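Local coordinates for protein chorismate synthase (Aquifex aeolicus, PDB 1Q1L) that probably catalyses the anti-1,4-elimination of phosphate from 5-enolpyruvylshikimate-3-phosphate to give chorismate, with reduced FMN as cofactor, at residues L156-I161 against E386-F391; A150-F155 against L367-A372; L6-F11 against A374-L379; A31-S36 against G73-S78. One frame throughout, in Å; residues are numbered along the deposited sequence.

Contact 1. Residues L156-I161 against E386-F391; sequences LSEFGI and EVKKRF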
# COMPACT_ATOMS: atom_id res chain seq x y z
N LEU A 156 -1.15 -15.43 -17.36
CA LEU A 156 -0.37 -14.85 -18.45
C LEU A 156 -0.44 -15.62 -19.76
O LEU A 156 -0.43 -15.03 -20.84
CB LEU A 156 1.10 -14.73 -18.05
CG LEU A 156 1.48 -13.68 -17.02
CD1 LEU A 156 2.96 -13.83 -16.68
CD2 LEU A 156 1.19 -12.29 -17.56
N SER A 157 -0.50 -16.94 -19.66
CA SER A 157 -0.57 -17.78 -20.85
C SER A 157 -1.84 -17.53 -21.64
O SER A 157 -1.88 -17.78 -22.85
CB SER A 157 -0.46 -19.26 -20.46
OG SER A 157 -1.51 -19.63 -19.60
N GLU A 158 -2.89 -17.04 -20.98
CA GLU A 158 -4.15 -16.77 -21.66
C GLU A 158 -3.96 -15.65 -22.67
O GLU A 158 -4.77 -15.47 -23.59
CB GLU A 158 -5.24 -16.36 -20.66
CG GLU A 158 -5.63 -17.42 -19.65
CD GLU A 158 -6.25 -18.65 -20.29
OE1 GLU A 158 -7.10 -18.49 -21.19
OE2 GLU A 158 -5.90 -19.77 -19.87
N PHE A 159 -2.90 -14.87 -22.49
CA PHE A 159 -2.62 -13.77 -23.41
C PHE A 159 -1.45 -14.14 -24.31
O PHE A 159 -0.92 -13.30 -25.02
CB PHE A 159 -2.29 -12.50 -22.63
CG PHE A 159 -3.33 -12.12 -21.62
CD1 PHE A 159 -3.29 -12.65 -20.34
CD2 PHE A 159 -4.38 -11.27 -21.96
CE1 PHE A 159 -4.29 -12.35 -19.41
CE2 PHE A 159 -5.37 -10.96 -21.05
CZ PHE A 159 -5.33 -11.50 -19.77
N GLY A 160 -1.04 -15.41 -24.26
CA GLY A 160 0.07 -15.86 -25.09
C GLY A 160 1.43 -15.51 -24.52
O GLY A 160 2.45 -15.69 -25.20
N ILE A 161 1.45 -15.02 -23.29
CA ILE A 161 2.70 -14.64 -22.63
C ILE A 161 3.34 -15.88 -21.99
O ILE A 161 2.76 -16.54 -21.14
CB ILE A 161 2.46 -13.53 -21.57
CG1 ILE A 161 2.08 -12.22 -22.29
CG2 ILE A 161 3.69 -13.34 -20.70
CD1 ILE A 161 1.65 -11.09 -21.38
N GLU A 386 -13.39 -9.86 -20.08
CA GLU A 386 -13.20 -8.41 -20.02
C GLU A 386 -11.73 -8.01 -20.23
O GLU A 386 -11.43 -7.10 -21.01
CB GLU A 386 -13.70 -7.93 -18.65
CG GLU A 386 -13.64 -6.45 -18.40
CD GLU A 386 -14.35 -6.08 -17.10
OE1 GLU A 386 -13.91 -6.51 -16.01
OE2 GLU A 386 -15.36 -5.35 -17.19
N VAL A 387 -10.83 -8.69 -19.53
CA VAL A 387 -9.41 -8.40 -19.63
C VAL A 387 -8.86 -8.73 -21.02
O VAL A 387 -8.09 -7.97 -21.59
CB VAL A 387 -8.62 -9.20 -18.57
CG1 VAL A 387 -7.14 -8.84 -18.63
CG2 VAL A 387 -9.18 -8.91 -17.18
N LYS A 388 -9.28 -9.87 -21.57
CA LYS A 388 -8.82 -10.28 -22.90
C LYS A 388 -9.24 -9.29 -23.98
O LYS A 388 -8.49 -9.03 -24.92
CB LYS A 388 -9.37 -11.65 -23.26
CG LYS A 388 -8.74 -12.80 -22.49
CD LYS A 388 -9.40 -14.11 -22.90
CE LYS A 388 -8.90 -15.27 -22.09
NZ LYS A 388 -9.59 -16.53 -22.47
N LYS A 389 -10.44 -8.74 -23.85
CA LYS A 389 -10.92 -7.77 -24.82
C LYS A 389 -10.08 -6.50 -24.77
O LYS A 389 -9.76 -5.91 -25.80
CB LYS A 389 -12.40 -7.44 -24.54
CG LYS A 389 -12.94 -6.27 -25.35
CD LYS A 389 -12.98 -6.59 -26.83
CE LYS A 389 -13.38 -5.36 -27.64
NZ LYS A 389 -14.64 -4.74 -27.14
N ARG A 390 -9.72 -6.07 -23.56
CA ARG A 390 -8.92 -4.86 -23.40
C ARG A 390 -7.50 -5.07 -23.89
O ARG A 390 -6.85 -4.14 -24.37
CB ARG A 390 -8.92 -4.42 -21.94
CG ARG A 390 -10.31 -4.10 -21.41
CD ARG A 390 -10.28 -3.81 -19.94
NE ARG A 390 -11.60 -3.54 -19.40
CZ ARG A 390 -11.84 -3.25 -18.12
NH1 ARG A 390 -10.84 -3.19 -17.26
NH2 ARG A 390 -13.08 -3.03 -17.71
N PHE A 391 -7.01 -6.30 -23.76
CA PHE A 391 -5.66 -6.64 -24.21
C PHE A 391 -5.65 -6.51 -25.73
O PHE A 391 -4.77 -5.85 -26.31
CB PHE A 391 -5.34 -8.08 -23.80
CG PHE A 391 -3.95 -8.54 -24.18
CD1 PHE A 391 -2.86 -8.24 -23.37
CD2 PHE A 391 -3.74 -9.26 -25.35
CE1 PHE A 391 -1.57 -8.67 -23.72
CE2 PHE A 391 -2.46 -9.70 -25.71
CZ PHE A 391 -1.38 -9.40 -24.89
O HOH W 1 -9.33 -17.40 -19.77

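Contact 2. Residues A150-F155 against L367-A372; sequences AVCKKF and LAIVLA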
# COMPACT_ATOMS: atom_id res chain seq x y z
N ALA A 150 2.63 -19.97 -10.09
CA ALA A 150 2.02 -20.91 -11.02
C ALA A 150 0.67 -20.38 -11.48
O ALA A 150 0.29 -20.53 -12.64
CB ALA A 150 1.85 -22.29 -10.36
N VAL A 151 -0.06 -19.75 -10.56
CA VAL A 151 -1.37 -19.19 -10.91
C VAL A 151 -1.18 -18.02 -11.87
O VAL A 151 -1.90 -17.88 -12.86
CB VAL A 151 -2.13 -18.71 -9.63
CG1 VAL A 151 -3.49 -18.14 -10.01
CG2 VAL A 151 -2.30 -19.88 -8.67
N CYS A 152 -0.20 -17.17 -11.57
CA CYS A 152 0.07 -16.02 -12.41
C CYS A 152 0.51 -16.44 -13.81
O CYS A 152 0.16 -15.79 -14.80
CB CYS A 152 1.11 -15.13 -11.75
SG CYS A 152 0.52 -14.46 -10.18
N LYS A 153 1.27 -17.52 -13.90
CA LYS A 153 1.71 -18.02 -15.20
C LYS A 153 0.49 -18.46 -16.01
O LYS A 153 0.38 -18.16 -17.19
CB LYS A 153 2.64 -19.22 -15.06
CG LYS A 153 4.06 -18.89 -14.63
CD LYS A 153 4.93 -20.14 -14.75
CE LYS A 153 6.37 -19.88 -14.35
NZ LYS A 153 7.19 -21.11 -14.48
N LYS A 154 -0.43 -19.19 -15.37
CA LYS A 154 -1.62 -19.63 -16.07
C LYS A 154 -2.36 -18.41 -16.61
O LYS A 154 -2.80 -18.38 -17.77
CB LYS A 154 -2.54 -20.43 -15.14
CG LYS A 154 -3.76 -21.01 -15.85
CD LYS A 154 -3.34 -21.86 -17.05
CE LYS A 154 -4.54 -22.29 -17.89
NZ LYS A 154 -5.48 -23.15 -17.13
N PHE A 155 -2.49 -17.39 -15.77
CA PHE A 155 -3.15 -16.16 -16.17
C PHE A 155 -2.47 -15.54 -17.41
O PHE A 155 -3.13 -15.18 -18.38
CB PHE A 155 -3.13 -15.15 -15.01
CG PHE A 155 -3.59 -13.78 -15.39
CD1 PHE A 155 -4.93 -13.54 -15.72
CD2 PHE A 155 -2.69 -12.72 -15.47
CE1 PHE A 155 -5.35 -12.27 -16.12
CE2 PHE A 155 -3.10 -11.45 -15.86
CZ PHE A 155 -4.44 -11.23 -16.20
N LEU A 367 8.97 -13.52 -11.73
CA LEU A 367 8.75 -12.75 -12.94
C LEU A 367 7.29 -12.82 -13.38
O LEU A 367 6.74 -11.84 -13.85
CB LEU A 367 9.65 -13.25 -14.07
CG LEU A 367 9.45 -12.46 -15.38
CD1 LEU A 367 9.76 -10.98 -15.12
CD2 LEU A 367 10.37 -13.02 -16.47
N ALA A 368 6.67 -13.99 -13.23
CA ALA A 368 5.28 -14.15 -13.62
C ALA A 368 4.36 -13.31 -12.72
O ALA A 368 3.35 -12.77 -13.18
CB ALA A 368 4.88 -15.63 -13.54
N ILE A 369 4.73 -13.19 -11.46
CA ILE A 369 3.93 -12.40 -10.52
C ILE A 369 4.01 -10.92 -10.87
O ILE A 369 3.00 -10.22 -10.92
CB ILE A 369 4.42 -12.62 -9.07
CG1 ILE A 369 4.12 -14.07 -8.66
CG2 ILE A 369 3.71 -11.65 -8.11
CD1 ILE A 369 4.64 -14.44 -7.28
N VAL A 370 5.22 -10.44 -11.14
CA VAL A 370 5.43 -9.05 -11.49
C VAL A 370 4.71 -8.70 -12.79
O VAL A 370 4.03 -7.68 -12.88
CB VAL A 370 6.94 -8.73 -11.65
CG1 VAL A 370 7.14 -7.29 -12.12
CG2 VAL A 370 7.65 -8.92 -10.32
N LEU A 371 4.84 -9.57 -13.78
CA LEU A 371 4.21 -9.32 -15.07
C LEU A 371 2.70 -9.41 -15.02
O LEU A 371 2.02 -8.61 -15.66
CB LEU A 371 4.78 -10.26 -16.13
CG LEU A 371 6.28 -10.06 -16.41
CD1 LEU A 371 6.71 -10.91 -17.59
CD2 LEU A 371 6.55 -8.59 -16.72
N ALA A 372 2.17 -10.38 -14.28
CA ALA A 372 0.72 -10.53 -14.17
C ALA A 372 0.19 -9.29 -13.49
O ALA A 372 -0.84 -8.73 -13.89
CB ALA A 372 0.37 -11.79 -13.35

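Contact 3. Residues L6-F11 against A374-L379; sequences LRYLRF and ALLEKL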
# COMPACT_ATOMS: atom_id res chain seq x y z
N LEU A 6 3.28 -4.90 -4.97
CA LEU A 6 2.52 -5.00 -6.20
C LEU A 6 1.50 -3.86 -6.31
O LEU A 6 1.10 -3.29 -5.30
CB LEU A 6 1.81 -6.35 -6.26
CG LEU A 6 2.64 -7.56 -6.69
CD1 LEU A 6 4.07 -7.45 -6.18
CD2 LEU A 6 1.98 -8.83 -6.16
N ARG A 7 1.10 -3.54 -7.54
CA ARG A 7 0.14 -2.47 -7.77
C ARG A 7 -1.31 -2.96 -7.84
O ARG A 7 -2.23 -2.27 -7.40
CB ARG A 7 0.46 -1.74 -9.08
CG ARG A 7 1.91 -1.28 -9.27
CD ARG A 7 2.26 -0.07 -8.42
NE ARG A 7 2.63 -0.43 -7.06
CZ ARG A 7 3.03 0.43 -6.13
NH1 ARG A 7 3.12 1.73 -6.43
NH2 ARG A 7 3.35 0.01 -4.92
N TYR A 8 -1.51 -4.16 -8.39
CA TYR A 8 -2.84 -4.71 -8.55
C TYR A 8 -3.11 -5.99 -7.75
O TYR A 8 -4.09 -6.07 -7.00
CB TYR A 8 -3.10 -4.99 -10.03
CG TYR A 8 -4.53 -5.32 -10.36
CD1 TYR A 8 -5.44 -4.31 -10.71
CD2 TYR A 8 -4.99 -6.64 -10.34
CE1 TYR A 8 -6.76 -4.61 -11.03
CE2 TYR A 8 -6.31 -6.95 -10.65
CZ TYR A 8 -7.19 -5.93 -11.00
OH TYR A 8 -8.49 -6.24 -11.33
N LEU A 9 -2.26 -7.00 -7.93
CA LEU A 9 -2.42 -8.26 -7.22
C LEU A 9 -1.96 -8.10 -5.78
O LEU A 9 -1.25 -7.15 -5.44
CB LEU A 9 -1.58 -9.36 -7.87
CG LEU A 9 -1.96 -9.83 -9.27
CD1 LEU A 9 -0.91 -10.82 -9.74
CD2 LEU A 9 -3.35 -10.45 -9.26
N ARG A 10 -2.39 -9.03 -4.93
CA ARG A 10 -2.02 -9.01 -3.52
C ARG A 10 -1.88 -10.46 -3.10
O ARG A 10 -2.66 -11.31 -3.53
CB ARG A 10 -3.12 -8.38 -2.65
CG ARG A 10 -3.85 -7.20 -3.27
CD ARG A 10 -5.18 -6.96 -2.55
NE ARG A 10 -5.01 -6.35 -1.24
CZ ARG A 10 -6.00 -6.04 -0.41
NH1 ARG A 10 -7.26 -6.29 -0.74
NH2 ARG A 10 -5.74 -5.44 0.74
N PHE A 11 -0.88 -10.75 -2.29
CA PHE A 11 -0.73 -12.10 -1.81
C PHE A 11 0.12 -12.13 -0.56
O PHE A 11 0.90 -11.22 -0.31
CB PHE A 11 -0.17 -13.02 -2.92
CG PHE A 11 1.33 -12.95 -3.11
CD1 PHE A 11 2.18 -13.71 -2.32
CD2 PHE A 11 1.88 -12.16 -4.11
CE1 PHE A 11 3.57 -13.69 -2.52
CE2 PHE A 11 3.26 -12.12 -4.33
CZ PHE A 11 4.11 -12.89 -3.53
N ALA A 374 1.59 -6.25 -13.38
CA ALA A 374 1.72 -5.12 -14.30
C ALA A 374 0.71 -5.17 -15.45
O ALA A 374 0.30 -4.14 -15.95
CB ALA A 374 3.14 -5.08 -14.87
N LEU A 375 0.33 -6.38 -15.87
CA LEU A 375 -0.62 -6.50 -16.95
C LEU A 375 -2.01 -6.11 -16.43
O LEU A 375 -2.74 -5.37 -17.09
CB LEU A 375 -0.64 -7.92 -17.50
CG LEU A 375 -1.48 -8.12 -18.77
CD1 LEU A 375 -1.03 -7.14 -19.85
CD2 LEU A 375 -1.35 -9.55 -19.25
N LEU A 376 -2.36 -6.58 -15.24
CA LEU A 376 -3.65 -6.25 -14.66
C LEU A 376 -3.75 -4.76 -14.34
O LEU A 376 -4.82 -4.18 -14.43
CB LEU A 376 -3.89 -7.08 -13.40
CG LEU A 376 -4.24 -8.55 -13.67
CD1 LEU A 376 -4.13 -9.37 -12.39
CD2 LEU A 376 -5.66 -8.62 -14.26
N GLU A 377 -2.62 -4.16 -13.99
CA GLU A 377 -2.54 -2.73 -13.68
C GLU A 377 -2.90 -1.91 -14.92
O GLU A 377 -3.58 -0.89 -14.83
CB GLU A 377 -1.12 -2.37 -13.23
CG GLU A 377 -0.88 -0.90 -12.95
CD GLU A 377 0.59 -0.58 -12.70
OE1 GLU A 377 0.88 0.55 -12.24
OE2 GLU A 377 1.46 -1.44 -12.97
N LYS A 378 -2.44 -2.38 -16.07
CA LYS A 378 -2.69 -1.71 -17.34
C LYS A 378 -4.10 -1.96 -17.86
O LYS A 378 -4.78 -1.04 -18.32
CB LYS A 378 -1.67 -2.19 -18.38
CG LYS A 378 -1.92 -1.69 -19.80
CD LYS A 378 -1.77 -0.19 -19.90
CE LYS A 378 -1.90 0.26 -21.35
NZ LYS A 378 -1.77 1.74 -21.51
N LEU A 379 -4.54 -3.21 -17.78
CA LEU A 379 -5.84 -3.62 -18.28
C LEU A 379 -7.03 -3.48 -17.33
O LEU A 379 -8.12 -3.12 -17.77
CB LEU A 379 -5.76 -5.07 -18.76
CG LEU A 379 -5.37 -5.37 -20.22
CD1 LEU A 379 -4.46 -4.31 -20.80
CD2 LEU A 379 -4.72 -6.74 -20.28

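Contact 4. Residues A31-S36 against G73-S78; sequences ANLPLS and GKTLGS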
# COMPACT_ATOMS: atom_id res chain seq x y z
N ALA A 31 -11.95 -13.54 -12.57
CA ALA A 31 -12.85 -14.69 -12.54
C ALA A 31 -12.91 -15.36 -13.91
O ALA A 31 -12.69 -14.71 -14.93
CB ALA A 31 -14.26 -14.25 -12.13
N ASN A 32 -13.22 -16.65 -13.90
CA ASN A 32 -13.38 -17.44 -15.12
C ASN A 32 -12.08 -17.90 -15.76
O ASN A 32 -12.05 -18.24 -16.95
CB ASN A 32 -14.23 -16.67 -16.14
CG ASN A 32 -15.65 -16.41 -15.63
OD1 ASN A 32 -16.38 -15.59 -16.19
ND2 ASN A 32 -16.04 -17.10 -14.56
N LEU A 33 -11.00 -17.92 -14.98
CA LEU A 33 -9.71 -18.40 -15.46
C LEU A 33 -9.61 -19.88 -15.11
O LEU A 33 -9.70 -20.25 -13.94
CB LEU A 33 -8.56 -17.67 -14.76
CG LEU A 33 -7.17 -18.27 -15.04
CD1 LEU A 33 -6.75 -17.92 -16.47
CD2 LEU A 33 -6.14 -17.75 -14.04
N PRO A 34 -9.44 -20.75 -16.12
CA PRO A 34 -9.33 -22.18 -15.80
C PRO A 34 -8.10 -22.39 -14.93
O PRO A 34 -7.01 -21.93 -15.28
CB PRO A 34 -9.17 -22.82 -17.18
CG PRO A 34 -9.90 -21.87 -18.09
CD PRO A 34 -9.46 -20.52 -17.57
N LEU A 35 -8.25 -23.07 -13.80
CA LEU A 35 -7.13 -23.32 -12.90
C LEU A 35 -7.27 -24.67 -12.20
O LEU A 35 -8.34 -25.00 -11.69
CB LEU A 35 -7.04 -22.21 -11.84
CG LEU A 35 -5.88 -22.27 -10.83
CD1 LEU A 35 -4.54 -22.09 -11.55
CD2 LEU A 35 -6.05 -21.18 -9.79
N SER A 36 -6.19 -25.44 -12.18
CA SER A 36 -6.21 -26.75 -11.54
C SER A 36 -5.03 -26.92 -10.59
O SER A 36 -4.05 -26.18 -10.67
CB SER A 36 -6.14 -27.85 -12.60
OG SER A 36 -4.89 -27.81 -13.27
N GLY A 73 -13.39 -26.01 -11.89
CA GLY A 73 -12.21 -25.74 -12.70
C GLY A 73 -11.91 -24.29 -13.05
O GLY A 73 -10.91 -24.02 -13.71
N LYS A 74 -12.75 -23.36 -12.61
CA LYS A 74 -12.53 -21.95 -12.92
C LYS A 74 -12.47 -21.06 -11.68
O LYS A 74 -13.09 -21.37 -10.66
CB LYS A 74 -13.64 -21.45 -13.84
CG LYS A 74 -13.68 -22.09 -15.21
CD LYS A 74 -14.77 -21.47 -16.07
CE LYS A 74 -14.82 -22.08 -17.46
NZ LYS A 74 -15.14 -23.54 -17.43
N THR A 75 -11.73 -19.96 -11.79
CA THR A 75 -11.61 -19.02 -10.68
C THR A 75 -12.94 -18.29 -10.50
O THR A 75 -13.62 -17.96 -11.47
CB THR A 75 -10.51 -17.96 -10.95
OG1 THR A 75 -10.78 -17.30 -12.19
CG2 THR A 75 -9.13 -18.61 -11.02
N LEU A 76 -13.30 -18.04 -9.24
CA LEU A 76 -14.55 -17.35 -8.93
C LEU A 76 -14.33 -15.85 -8.95
O LEU A 76 -15.25 -15.08 -9.24
CB LEU A 76 -15.04 -17.78 -7.55
CG LEU A 76 -15.42 -19.26 -7.41
CD1 LEU A 76 -15.56 -19.63 -5.94
CD2 LEU A 76 -16.71 -19.52 -8.17
N GLY A 77 -13.10 -15.44 -8.65
CA GLY A 77 -12.77 -14.03 -8.60
C GLY A 77 -12.48 -13.68 -7.15
O GLY A 77 -11.97 -12.60 -6.84
N SER A 78 -12.81 -14.60 -6.25
CA SER A 78 -12.57 -14.40 -4.83
C SER A 78 -11.13 -14.81 -4.54
O SER A 78 -10.46 -15.37 -5.40
CB SER A 78 -13.55 -15.26 -4.01
OG SER A 78 -13.46 -16.62 -4.40

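Contact 1. Residues L156-I161 against E386-F391
Phe159 CA comes within 7.1 Å of Lys388 CA where the turn that closes helix 142-157 meets the flank of helix 384-399. That turn is a Schellman motif: Ile161 N bonds back to Leu156 O and Gly160 N to Ser157 O, with Gly160 at positive phi. The type I turn from Ser157 to Gly160 thereby presents Phe159 to the facing helix. Its ring rests on Val387 and Phe391, which lie one helical turn apart: Phe159 CZ touches Val387 CG1 at 3.4 Å, and CE2 runs near CA and CG of Lys388. Next along the rim, Phe159 CD2 lies over one face of the Phe391 ring, offset from its centre, 3.5 Å from Phe391 CG. Phe159 CB sits over the same ring in a CH-pi contact, 4.0 Å from the centroid. The two rings meet obliquely, their planes 54° apart. Phe391 CG stands anti to the backbone N (chi1 -179°), which brings it within touch of Phe159 CD2. An alanine here would probably open a gap beside Phe159 CB and CD2 and give the Phe159 ring more freedom to turn. Glu158 and Lys388 complete the contact on its polar side. Lys388, extended beyond CG, brings NZ to 3.4 Å from Glu158 OE1, a salt bridge whose hydrogen bond is weak. A water accepts from Lys388 NZ at 2.8 Å and donates weakly to Glu158 OE1. The chemistry is thus divided: apolar carbons and one face of the Phe391 ring supply the close fit, while a long, water-bridged ion pair probably adds only modest attraction.

Contact 2. Residues A150-F155 against L367-A372
Lys153 NZ is gripped by two carboxylates, in salt bridges to Glu364 OE1 and Glu43 OE1, while CG of the same lysine lies against Ala368 CB, 3.5 Å away. Its CB points away from helix 356-379, yet CG, anti to the carbonyl carbon (chi1 -76°), stays within touch of the alanine, and the chain beyond is extended. The two carboxylates probably ease the repulsion between NZ and the nearby guanidinium of Arg46. Apart from this lysine, the contact relies on small side chains, and no hydrogen bond crosses it. Cys152 points at the other helix and does most of the touching: its CB rests 3.6 Å from Ala368 O and 3.8 Å from Ala372 CB, while SG, turned beside its own backbone N, reaches Ile369 CG1 at 3.9 Å. One turn further on, Phe155 brings ring atom CD2 to 3.8 Å from the same Ala372 CB, so that this methyl touches both the cysteine and the ring. The small side chains of Ala368 and Ala372 are consistent with the close approach: the axes of the two short segments come within 8.1 Å at an angle of 51°. Leu367, Ala368 and Leu371 of helix 356-379 also pack on Ile163 of strand 162-170, while Cys152 of helix 142-157 touches Leu9 just before strand 10-14. Two helices pressed together through alanines and a cysteine, with a sheet on one side and the approach to another sheet near by, belong to the helical layer of the beta-alpha-beta sandwich of chorismate synthase.

Contact 3. Residues L6-F11 against A374-L379
Tyr8 lays one face of its ring on Leu376, and following its side chain outward traces most of the contact. CB, directed toward the helix, lies 4.0 Å from Leu376 CB and next to Glu377 N. CG stands anti to the backbone N (chi1 -169°), 3.6 Å from Leu376 CB. CD2 comes nearer still, 3.3 Å from that methylene, which makes a CH-pi contact over the face; CE2 is near Leu376 CB and CD1, while CD1 and CE1 of the ring lie near Leu376 O. At the tip, OH hydrogen-bonds Gly381 O, just past the helix. A phenylalanine in its place would probably leave Gly381 O without this mate and the ring without its tether. Beyond the tyrosine, Leu9 CD2 presses tightly on Leu376 CD1 at 3.4 Å. Arg7 and Glu377 run side by side, but only the aliphatic part of the arginine touches: CG is 3.6 Å from Glu377 OE1, whereas the carboxylate pairs with Arg255 and Arg250. Asp373 accepts from the backbone N of Arg7, Tyr8 and Leu9. The chain leading into strand 10-14 is thus bound to the last turns of helix 356-379, with Phe155 of helix 142-157 behind Leu376 and helix 384-399 against Leu379.

Contact 4. Residues A31-S36 against G73-S78
A single antiparallel beta bridge pairs Pro34 with Lys74, a non-hydrogen-bonded pair with CA atoms 4.3 Å apart and a backbone bond on either side of it. Leu35 N donates to Gly73 O at 2.8 Å, and Thr75 N to Leu33 O at 3.0 Å. Proline, lacking an N-H, suits this position, since its neighbours supply the bonds. Thr75 then takes over the pairing. Its carbonyl O receives Asn32 N at 2.8 Å in a nearly straight bond (179°), and its OG1 receives Leu33 N at 2.9 Å. The hydroxyl occupies the crowded position between backbone N and carbonyl carbon (chi1 55°), where it also donates to Pro30 O; a side chain so gripped can stand in for a backbone acceptor and continue the pairing past Asn32, whose phi is positive. On the methyl side Thr75 CG2 packs 3.9 Å from Leu33 CB, and the Leu35 side chain crosses that of Thr75 at about a right angle. Further along, Ala31 CB lies 3.2 Å from Leu76 O and close to Gly77, where a CB would lie tight against Ala31 CB and be jammed against the preceding carbonyl O. Leu33 packs onto Phe155 and Leu35 onto Val151 of helix 142-157, and Leu35 and Thr75 also touch Ile80 of strand 80-85. Ser36 caps helix 37-48, which follows directly, so the loop links strand 74-75 and the sheet of strand 80-85 to that helix.

Along the chain the segments run 6-11, 31-36, 73-78, 150-155, 156-161, 367-372, 374-379 and 386-391, so contact 3 closes a loop that encloses contacts 2 and 4, while contact 1 interlocks with contacts 2 and 3. Helix 142-157 serves contacts 1 and 2, and helix 356-379 serves contacts 2 and 3. The centres of contacts 2 and 3 lie about 10 Å apart, those of 1 and 2 about 12 Å; contacts 3 and 4, about 17 Å apart between centres, do not touch. Glu158 of contact 1 meets Leu33 of contact 4. Early and late parts of the sequence are thereby joined round one helical layer, and contacts 1 and 3 both reach the second subunit.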